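PDB 2RJO: twin-arginine translocation pathway signal protein from Burkholderia phytofirmans, which probably serves as a periplasmic sugar-binding protein, holding beta-D-galactopyranose in a pocket of a periplasmic binding protein fold. Local coordinates for residues 246-251 and 288-292; 200-206 and 225-231. All blocks are in the same frame, centred on the assembly; numbering follows the deposited sequence.

Interaction 1: residues 246-251 and 288-292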
ATOM      1  N   VAL A 246       0.856 -18.392   2.031  1.00 21.83           N
ATOM      2  CA  VAL A 246       2.055 -18.702   2.804  1.00 23.72           C
ATOM      3  C   VAL A 246       2.759 -17.496   3.411  1.00 23.92           C
ATOM      4  O   VAL A 246       3.524 -17.641   4.363  1.00 25.73           O
ATOM      5  CB  VAL A 246       3.068 -19.523   1.981  1.00 23.97           C
ATOM      6  CG1 VAL A 246       2.415 -20.811   1.518  1.00 25.97           C
ATOM      7  CG2 VAL A 246       3.559 -18.735   0.805  1.00 25.15           C
ATOM      8  N   ALA A 247       2.486 -16.303   2.889  1.00 24.12           N
ATOM      9  CA  ALA A 247       3.119 -15.103   3.422  1.00 22.73           C
ATOM     10  C   ALA A 247       2.523 -13.814   2.891  1.00 21.99           C
ATOM     11  O   ALA A 247       1.894 -13.790   1.836  1.00 21.69           O
ATOM     12  CB  ALA A 247       4.612 -15.130   3.136  1.00 21.96           C
ATOM     13  N   SER A 248       2.731 -12.741   3.647  1.00 20.33           N
ATOM     14  CA  SER A 248       2.275 -11.410   3.279  1.00 19.76           C
ATOM     15  C   SER A 248       3.185 -10.408   3.997  1.00 20.95           C
ATOM     16  O   SER A 248       4.120 -10.797   4.709  1.00 20.47           O
ATOM     17  CB  SER A 248       0.822 -11.211   3.709  1.00 19.65           C
ATOM     18  OG  SER A 248       0.335  -9.946   3.304  1.00 19.31           O
ATOM     19  N   VAL A 249       2.924  -9.121   3.807  1.00 19.43           N
ATOM     20  CA  VAL A 249       3.718  -8.099   4.467  1.00 20.02           C
ATOM     21  C   VAL A 249       2.760  -7.035   4.986  1.00 20.93           C
ATOM     22  O   VAL A 249       1.948  -6.498   4.235  1.00 21.48           O
ATOM     23  CB  VAL A 249       4.755  -7.476   3.503  1.00 19.69           C
ATOM     24  CG1 VAL A 249       5.629  -6.476   4.253  1.00 17.76           C
ATOM     25  CG2 VAL A 249       5.628  -8.580   2.895  1.00 17.32           C
ATOM     26  N   ASP A 250       2.841  -6.750   6.280  1.00 21.28           N
ATOM     27  CA  ASP A 250       1.955  -5.775   6.895  1.00 20.63           C
ATOM     28  C   ASP A 250       2.509  -4.351   6.873  1.00 21.32           C
ATOM     29  O   ASP A 250       3.526  -4.061   7.515  1.00 19.66           O
ATOM     30  CB  ASP A 250       1.649  -6.208   8.326  1.00 23.57           C
ATOM     31  CG  ASP A 250       0.440  -5.507   8.899  1.00 26.77           C
ATOM     32  OD1 ASP A 250      -0.230  -4.755   8.152  1.00 29.34           O
ATOM     33  OD2 ASP A 250       0.153  -5.713  10.094  1.00 30.35           O
ATOM     34  N   TRP A 251       1.836  -3.482   6.113  1.00 21.05           N
ATOM     35  CA  TRP A 251       2.219  -2.076   5.973  1.00 20.03           C
ATOM     36  C   TRP A 251       1.500  -1.286   7.055  1.00 21.06           C
ATOM     37  O   TRP A 251       1.825  -0.134   7.319  1.00 20.99           O
ATOM     38  CB  TRP A 251       1.765  -1.508   4.625  1.00 19.97           C
ATOM     39  CG  TRP A 251       2.050  -2.335   3.393  1.00 19.17           C
ATOM     40  CD1 TRP A 251       1.146  -2.687   2.429  1.00 18.88           C
ATOM     41  CD2 TRP A 251       3.327  -2.804   2.930  1.00 17.32           C
ATOM     42  NE1 TRP A 251       1.777  -3.333   1.395  1.00 18.85           N
ATOM     43  CE2 TRP A 251       3.116  -3.418   1.673  1.00 17.76           C
ATOM     44  CE3 TRP A 251       4.628  -2.760   3.446  1.00 17.14           C
ATOM     45  CZ2 TRP A 251       4.159  -3.986   0.928  1.00 17.09           C
ATOM     46  CZ3 TRP A 251       5.667  -3.327   2.700  1.00 15.09           C
ATOM     47  CH2 TRP A 251       5.423  -3.929   1.456  1.00 16.49           C
ATOM     48  N   ALA A 288       8.082  -2.458   8.023  1.00 21.55           N
ATOM     49  CA  ALA A 288       6.884  -3.280   7.880  1.00 21.79           C
ATOM     50  C   ALA A 288       7.147  -4.610   8.588  1.00 22.15           C
ATOM     51  O   ALA A 288       8.273  -4.869   9.004  1.00 24.32           O
ATOM     52  CB  ALA A 288       6.579  -3.503   6.413  1.00 18.01           C
ATOM     53  N   THR A 289       6.112  -5.433   8.740  1.00 22.24           N
ATOM     54  CA  THR A 289       6.245  -6.734   9.408  1.00 21.64           C
ATOM     55  C   THR A 289       5.982  -7.890   8.444  1.00 20.57           C
ATOM     56  O   THR A 289       4.872  -8.039   7.931  1.00 18.59           O
ATOM     57  CB  THR A 289       5.229  -6.900  10.570  1.00 21.75           C
ATOM     58  OG1 THR A 289       5.098  -5.668  11.277  1.00 25.64           O
ATOM     59  CG2 THR A 289       5.696  -7.980  11.540  1.00 23.55           C
ATOM     60  N   PHE A 290       6.998  -8.705   8.188  1.00 22.18           N
ATOM     61  CA  PHE A 290       6.808  -9.846   7.316  1.00 22.23           C
ATOM     62  C   PHE A 290       5.937 -10.791   8.135  1.00 22.12           C
ATOM     63  O   PHE A 290       6.225 -11.029   9.307  1.00 20.86           O
ATOM     64  CB  PHE A 290       8.141 -10.509   7.020  1.00 22.09           C
ATOM     65  CG  PHE A 290       8.065 -11.564   5.963  1.00 22.95           C
ATOM     66  CD1 PHE A 290       7.785 -11.225   4.642  1.00 24.57           C
ATOM     67  CD2 PHE A 290       8.266 -12.898   6.281  1.00 23.12           C
ATOM     68  CE1 PHE A 290       7.727 -12.206   3.645  1.00 21.94           C
ATOM     69  CE2 PHE A 290       8.208 -13.881   5.296  1.00 23.27           C
ATOM     70  CZ  PHE A 290       7.933 -13.537   3.983  1.00 22.16           C
ATOM     71  N   VAL A 291       4.879 -11.327   7.539  1.00 22.76           N
ATOM     72  CA  VAL A 291       3.993 -12.211   8.284  1.00 22.07           C
ATOM     73  C   VAL A 291       3.832 -13.578   7.637  1.00 21.85           C
ATOM     74  O   VAL A 291       3.648 -13.695   6.428  1.00 21.95           O
ATOM     75  CB  VAL A 291       2.598 -11.558   8.481  1.00 22.43           C
ATOM     76  CG1 VAL A 291       2.031 -11.125   7.149  1.00 25.36           C
ATOM     77  CG2 VAL A 291       1.646 -12.539   9.155  1.00 22.19           C
ATOM     78  N   THR A 292       3.910 -14.606   8.467  1.00 20.51           N
ATOM     79  CA  THR A 292       3.780 -15.992   8.045  1.00 22.46           C
ATOM     80  C   THR A 292       3.064 -16.721   9.191  1.00 21.89           C
ATOM     81  O   THR A 292       2.789 -16.105  10.211  1.00 20.95           O
ATOM     82  CB  THR A 292       5.171 -16.602   7.793  1.00 22.82           C
ATOM     83  OG1 THR A 292       5.030 -17.952   7.344  1.00 31.28           O
ATOM     84  CG2 THR A 292       5.996 -16.583   9.063  1.00 22.81           C
TER
HETATM   85  O   HOH W   1       3.400 -19.676   6.198  1.00 28.86           O
HETATM   86  O   HOH W   2       3.871  -3.054  10.371  1.00 33.56           O

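Interaction 2: residues 200-206 and 225-231. With GAL (beta-D-galactopyranose), chain B.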
ATOM      1  N   GLY A 200       3.142 -22.717  -7.865  1.00 23.29           N
ATOM      2  CA  GLY A 200       3.062 -21.603  -6.941  1.00 22.37           C
ATOM      3  C   GLY A 200       2.483 -20.350  -7.566  1.00 24.60           C
ATOM      4  O   GLY A 200       2.362 -20.248  -8.798  1.00 23.25           O
ATOM      5  N   VAL A 201       2.128 -19.390  -6.713  1.00 23.26           N
ATOM      6  CA  VAL A 201       1.542 -18.131  -7.159  1.00 22.82           C
ATOM      7  C   VAL A 201       2.035 -16.962  -6.312  1.00 21.58           C
ATOM      8  O   VAL A 201       1.967 -17.009  -5.090  1.00 23.20           O
ATOM      9  CB  VAL A 201       0.008 -18.158  -7.046  1.00 22.75           C
ATOM     10  CG1 VAL A 201      -0.579 -16.888  -7.664  1.00 24.33           C
ATOM     11  CG2 VAL A 201      -0.559 -19.411  -7.715  1.00 23.09           C
ATOM     12  N   TRP A 202       2.530 -15.923  -6.975  1.00 21.96           N
ATOM     13  CA  TRP A 202       3.020 -14.702  -6.324  1.00 21.87           C
ATOM     14  C   TRP A 202       2.057 -13.575  -6.697  1.00 22.57           C
ATOM     15  O   TRP A 202       1.737 -13.394  -7.876  1.00 22.94           O
ATOM     16  CB  TRP A 202       4.416 -14.343  -6.849  1.00 21.52           C
ATOM     17  CG  TRP A 202       5.068 -13.111  -6.217  1.00 22.06           C
ATOM     18  CD1 TRP A 202       5.907 -13.090  -5.135  1.00 23.68           C
ATOM     19  CD2 TRP A 202       4.991 -11.746  -6.683  1.00 22.08           C
ATOM     20  NE1 TRP A 202       6.362 -11.808  -4.904  1.00 22.17           N
ATOM     21  CE2 TRP A 202       5.817 -10.969  -5.834  1.00 24.07           C
ATOM     22  CE3 TRP A 202       4.307 -11.112  -7.729  1.00 21.73           C
ATOM     23  CZ2 TRP A 202       5.978  -9.583  -6.011  1.00 23.76           C
ATOM     24  CZ3 TRP A 202       4.468  -9.732  -7.903  1.00 22.01           C
ATOM     25  CH2 TRP A 202       5.300  -8.987  -7.046  1.00 23.51           C
ATOM     26  N   ALA A 203       1.589 -12.825  -5.700  1.00 22.61           N
ATOM     27  CA  ALA A 203       0.677 -11.703  -5.929  1.00 20.94           C
ATOM     28  C   ALA A 203       1.262 -10.410  -5.348  1.00 20.73           C
ATOM     29  O   ALA A 203       1.801 -10.407  -4.231  1.00 19.79           O
ATOM     30  CB  ALA A 203      -0.682 -11.987  -5.303  1.00 23.65           C
ATOM     31  N   ALA A 204       1.160  -9.317  -6.107  1.00 18.11           N
ATOM     32  CA  ALA A 204       1.700  -8.028  -5.673  1.00 18.04           C
ATOM     33  C   ALA A 204       0.996  -7.418  -4.449  1.00 17.25           C
ATOM     34  O   ALA A 204       1.504  -6.464  -3.869  1.00 19.72           O
ATOM     35  CB  ALA A 204       1.698  -7.036  -6.842  1.00 15.95           C
ATOM     36  N   ASN A 205      -0.174  -7.941  -4.082  1.00 18.38           N
ATOM     37  CA  ASN A 205      -0.898  -7.473  -2.889  1.00 19.84           C
ATOM     38  C   ASN A 205      -1.873  -8.558  -2.431  1.00 20.17           C
ATOM     39  O   ASN A 205      -2.078  -9.537  -3.144  1.00 21.25           O
ATOM     40  CB  ASN A 205      -1.608  -6.129  -3.155  1.00 19.48           C
ATOM     41  CG  ASN A 205      -2.946  -6.280  -3.854  1.00 20.48           C
ATOM     42  OD1 ASN A 205      -3.117  -7.134  -4.716  1.00 21.86           O
ATOM     43  ND2 ASN A 205      -3.895  -5.422  -3.503  1.00 15.35           N
ATOM     44  N   ASP A 206      -2.445  -8.414  -1.237  1.00 20.90           N
ATOM     45  CA  ASP A 206      -3.372  -9.424  -0.723  1.00 20.79           C
ATOM     46  C   ASP A 206      -4.656  -9.619  -1.519  1.00 20.73           C
ATOM     47  O   ASP A 206      -5.094 -10.750  -1.718  1.00 18.32           O
ATOM     48  CB  ASP A 206      -3.761  -9.130   0.733  1.00 21.51           C
ATOM     49  CG  ASP A 206      -2.627  -9.389   1.706  1.00 22.97           C
ATOM     50  OD1 ASP A 206      -1.584  -9.921   1.274  1.00 25.21           O
ATOM     51  OD2 ASP A 206      -2.781  -9.064   2.901  1.00 22.61           O
ATOM     52  N   ILE A 225      -1.556 -25.272  -3.574  1.00 22.14           N
ATOM     53  CA  ILE A 225      -0.650 -24.452  -4.350  1.00 21.13           C
ATOM     54  C   ILE A 225      -0.365 -23.230  -3.476  1.00 21.19           C
ATOM     55  O   ILE A 225      -1.276 -22.473  -3.140  1.00 20.80           O
ATOM     56  CB  ILE A 225      -1.295 -24.024  -5.686  1.00 22.09           C
ATOM     57  CG1 ILE A 225      -1.545 -25.261  -6.555  1.00 22.67           C
ATOM     58  CG2 ILE A 225      -0.386 -23.049  -6.425  1.00 22.26           C
ATOM     59  CD1 ILE A 225      -2.337 -24.971  -7.809  1.00 22.80           C
ATOM     60  N   PRO A 226       0.906 -23.041  -3.071  1.00 21.29           N
ATOM     61  CA  PRO A 226       1.308 -21.910  -2.229  1.00 20.48           C
ATOM     62  C   PRO A 226       1.149 -20.558  -2.925  1.00 19.83           C
ATOM     63  O   PRO A 226       1.486 -20.396  -4.095  1.00 18.32           O
ATOM     64  CB  PRO A 226       2.758 -22.236  -1.896  1.00 22.08           C
ATOM     65  CG  PRO A 226       3.228 -22.929  -3.117  1.00 20.44           C
ATOM     66  CD  PRO A 226       2.077 -23.869  -3.408  1.00 20.66           C
ATOM     67  N   VAL A 227       0.629 -19.589  -2.185  1.00 20.41           N
ATOM     68  CA  VAL A 227       0.407 -18.257  -2.718  1.00 18.99           C
ATOM     69  C   VAL A 227       0.893 -17.221  -1.729  1.00 19.45           C
ATOM     70  O   VAL A 227       0.854 -17.454  -0.519  1.00 20.42           O
ATOM     71  CB  VAL A 227      -1.083 -18.014  -2.957  1.00 19.00           C
ATOM     72  CG1 VAL A 227      -1.284 -16.693  -3.685  1.00 19.96           C
ATOM     73  CG2 VAL A 227      -1.681 -19.175  -3.733  1.00 20.18           C
ATOM     74  N   THR A 228       1.365 -16.086  -2.239  1.00 18.72           N
ATOM     75  CA  THR A 228       1.817 -15.001  -1.376  1.00 18.96           C
ATOM     76  C   THR A 228       1.191 -13.672  -1.795  1.00 19.23           C
ATOM     77  O   THR A 228       0.784 -13.495  -2.944  1.00 18.93           O
ATOM     78  CB  THR A 228       3.343 -14.842  -1.389  1.00 18.79           C
ATOM     79  OG1 THR A 228       3.791 -14.539  -2.715  1.00 17.71           O
ATOM     80  CG2 THR A 228       4.011 -16.103  -0.886  1.00 19.25           C
ATOM     81  N   GLY A 229       1.116 -12.743  -0.849  1.00 19.31           N
ATOM     82  CA  GLY A 229       0.540 -11.443  -1.122  1.00 18.58           C
ATOM     83  C   GLY A 229       1.313 -10.351  -0.412  1.00 19.31           C
ATOM     84  O   GLY A 229       2.487 -10.530  -0.101  1.00 21.97           O
HETATM   85  N   MSE A 230       0.664  -9.222  -0.163  1.00 18.00           N
HETATM   86  CA  MSE A 230       1.293  -8.102   0.524  1.00 17.72           C
HETATM   87  C   MSE A 230       0.226  -7.115   0.953  1.00 18.12           C
HETATM   88  O   MSE A 230      -0.651  -6.780   0.169  1.00 18.94           O
HETATM   89  CB  MSE A 230       2.329  -7.401  -0.379  1.00 13.84           C
HETATM   90  CG  MSE A 230       3.745  -7.957  -0.229  1.00 13.67           C
HETATM   91 SE   MSE A 230       5.047  -7.102  -1.172  1.00 11.19          SE
HETATM   92  CE  MSE A 230       5.122  -8.116  -2.612  1.00  7.54           C
ATOM     93  N   ASP A 231       0.316  -6.669   2.202  1.00 17.54           N
ATOM     94  CA  ASP A 231      -0.616  -5.713   2.797  1.00 18.18           C
ATOM     95  C   ASP A 231      -0.879  -6.100   4.247  1.00 18.63           C
ATOM     96  O   ASP A 231      -0.946  -5.240   5.116  1.00 18.96           O
ATOM     97  CB  ASP A 231      -1.952  -5.657   2.034  1.00 19.02           C
ATOM     98  CG  ASP A 231      -1.900  -4.736   0.811  1.00 18.25           C
ATOM     99  OD1 ASP A 231      -0.909  -3.989   0.675  1.00 18.24           O
ATOM    100  OD2 ASP A 231      -2.850  -4.752  -0.005  1.00 16.82           O
TER
HETATM  101  C1  GAL B 368      -3.336  -0.833  -3.160  1.00 19.20           C
HETATM  102  C2  GAL B 368      -2.405  -1.968  -2.673  1.00 17.63           C
HETATM  103  C3  GAL B 368      -1.261  -1.345  -1.842  1.00 19.02           C
HETATM  104  C4  GAL B 368      -0.491  -0.352  -2.729  1.00 18.98           C
HETATM  105  C5  GAL B 368      -1.512   0.724  -3.195  1.00 20.12           C
HETATM  106  C6  GAL B 368      -0.792   1.719  -4.081  1.00 18.74           C
HETATM  107  O1  GAL B 368      -4.395  -1.405  -3.950  1.00 17.94           O
HETATM  108  O2  GAL B 368      -3.143  -2.874  -1.855  1.00 18.75           O
HETATM  109  O3  GAL B 368      -0.366  -2.364  -1.400  1.00 16.35           O
HETATM  110  O4  GAL B 368       0.020  -1.048  -3.866  1.00 18.39           O
HETATM  111  O5  GAL B 368      -2.589   0.111  -3.978  1.00 19.35           O
HETATM  112  O6  GAL B 368      -1.734   2.693  -4.488  1.00 16.32           O
HETATM  113  O   HOH W   3       3.705 -11.740  -2.636  1.00 19.24           O

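Interaction 1: residues 246-251 and 288-292
V291, D250 and A288 lose the most surface here, and each shows a different side of the same antiparallel strand pairing. V291 sits opposite S248 in a hydrogen-bonded pair: V291 N donates a hydrogen bond to S248 O (3.0 Å) and S248 N donates one to V291 O (3.1 Å). V291 CG1 lies 3.6 Å from S248 CB, on the face where helices 234-241 and 296-302 cover it. Two residues on, D250 N reaches T289 O at 2.9 Å and T289 N reaches D250 O at 3.2 Å; a water also joins D250 O to T289 OG1, and T289 OG1 also bonds to R302. The D250 carboxylate turns elsewhere, to the backbone N of D252. A288 closes the end, its CB 3.3 Å from D250 O, 3.8 Å from V249 CG1 and 3.6 Å from CE3 of W251, a residue of the galactose pocket. Between the bonded pairs, V249 faces F290, with V249 CG2 3.8 Å from F290 CD1, both on the face toward helix 118-132. Four backbone bonds, with apolar contacts flanking them, imply a join set chiefly by the main chain; W251, which also touches the galactose, meets 288-292 through its apolar contact with A288.

Interaction 2: residues 200-206 and 225-231
Two parallel strands lie side by side here, and the bumps on 225-231 fit hollows along 200-206. At the far end from the sugar, I225 CG2 settles into the space over G200, 3.8 Å from its CA, and also meets V201 CG2 at 3.9 Å. V201 CB meets V227 CG2 at 3.9 Å, and V227 rests on helix 206-218, while on the other face the selenomethionine M230 curls its CE up to W202 CZ2, 3.8 Å away. The hollow between W202, T228 and the backbone holds a water bound to A203 O, T228 OG1 and G229 O. G229 has no room for a CB in this backbone path: it would clash with D206 OD1, which hydrogen-bonds S248 OG. Backbone bonds hold the fit, from V201 N to P226 O (2.9 Å) through to D206 N to M230 O (2.8 Å). Beyond them N205 ND2 (3.1 Å) and D231 OD2 (2.7 Å) both hydrogen-bond galactose O2, and D231 OD1 takes O3 at 2.7 Å. This is a beta-alpha-beta unit with its ligand site at the C-terminal strand ends, as in periplasmic sugar-binding proteins.

Overall arrangement
Interaction 2 closes along the chain before interaction 1 opens, yet their centres lie only 11 Å apart, on the same side of the chain's centre. Interaction 2 pairs strand 198-203 with 227-228, the last strand of the parallel sheet, and 246-251 continues beyond it; interaction 1 joins strands 248-250 and 283-291 of the mixed sheet. The two meet directly: V246 N is 2.7 Å from V227 O, and V249 O 2.6 Å from D231 N, both probable hydrogen bonds, so 246-251 runs between 225-231 and 288-292. Helix 118-132 touches both contacts. At the sugar end, W251 from one and N205 with D231 from the other converge on the same galactose, so two neighbouring contacts both supply residues of its pocket.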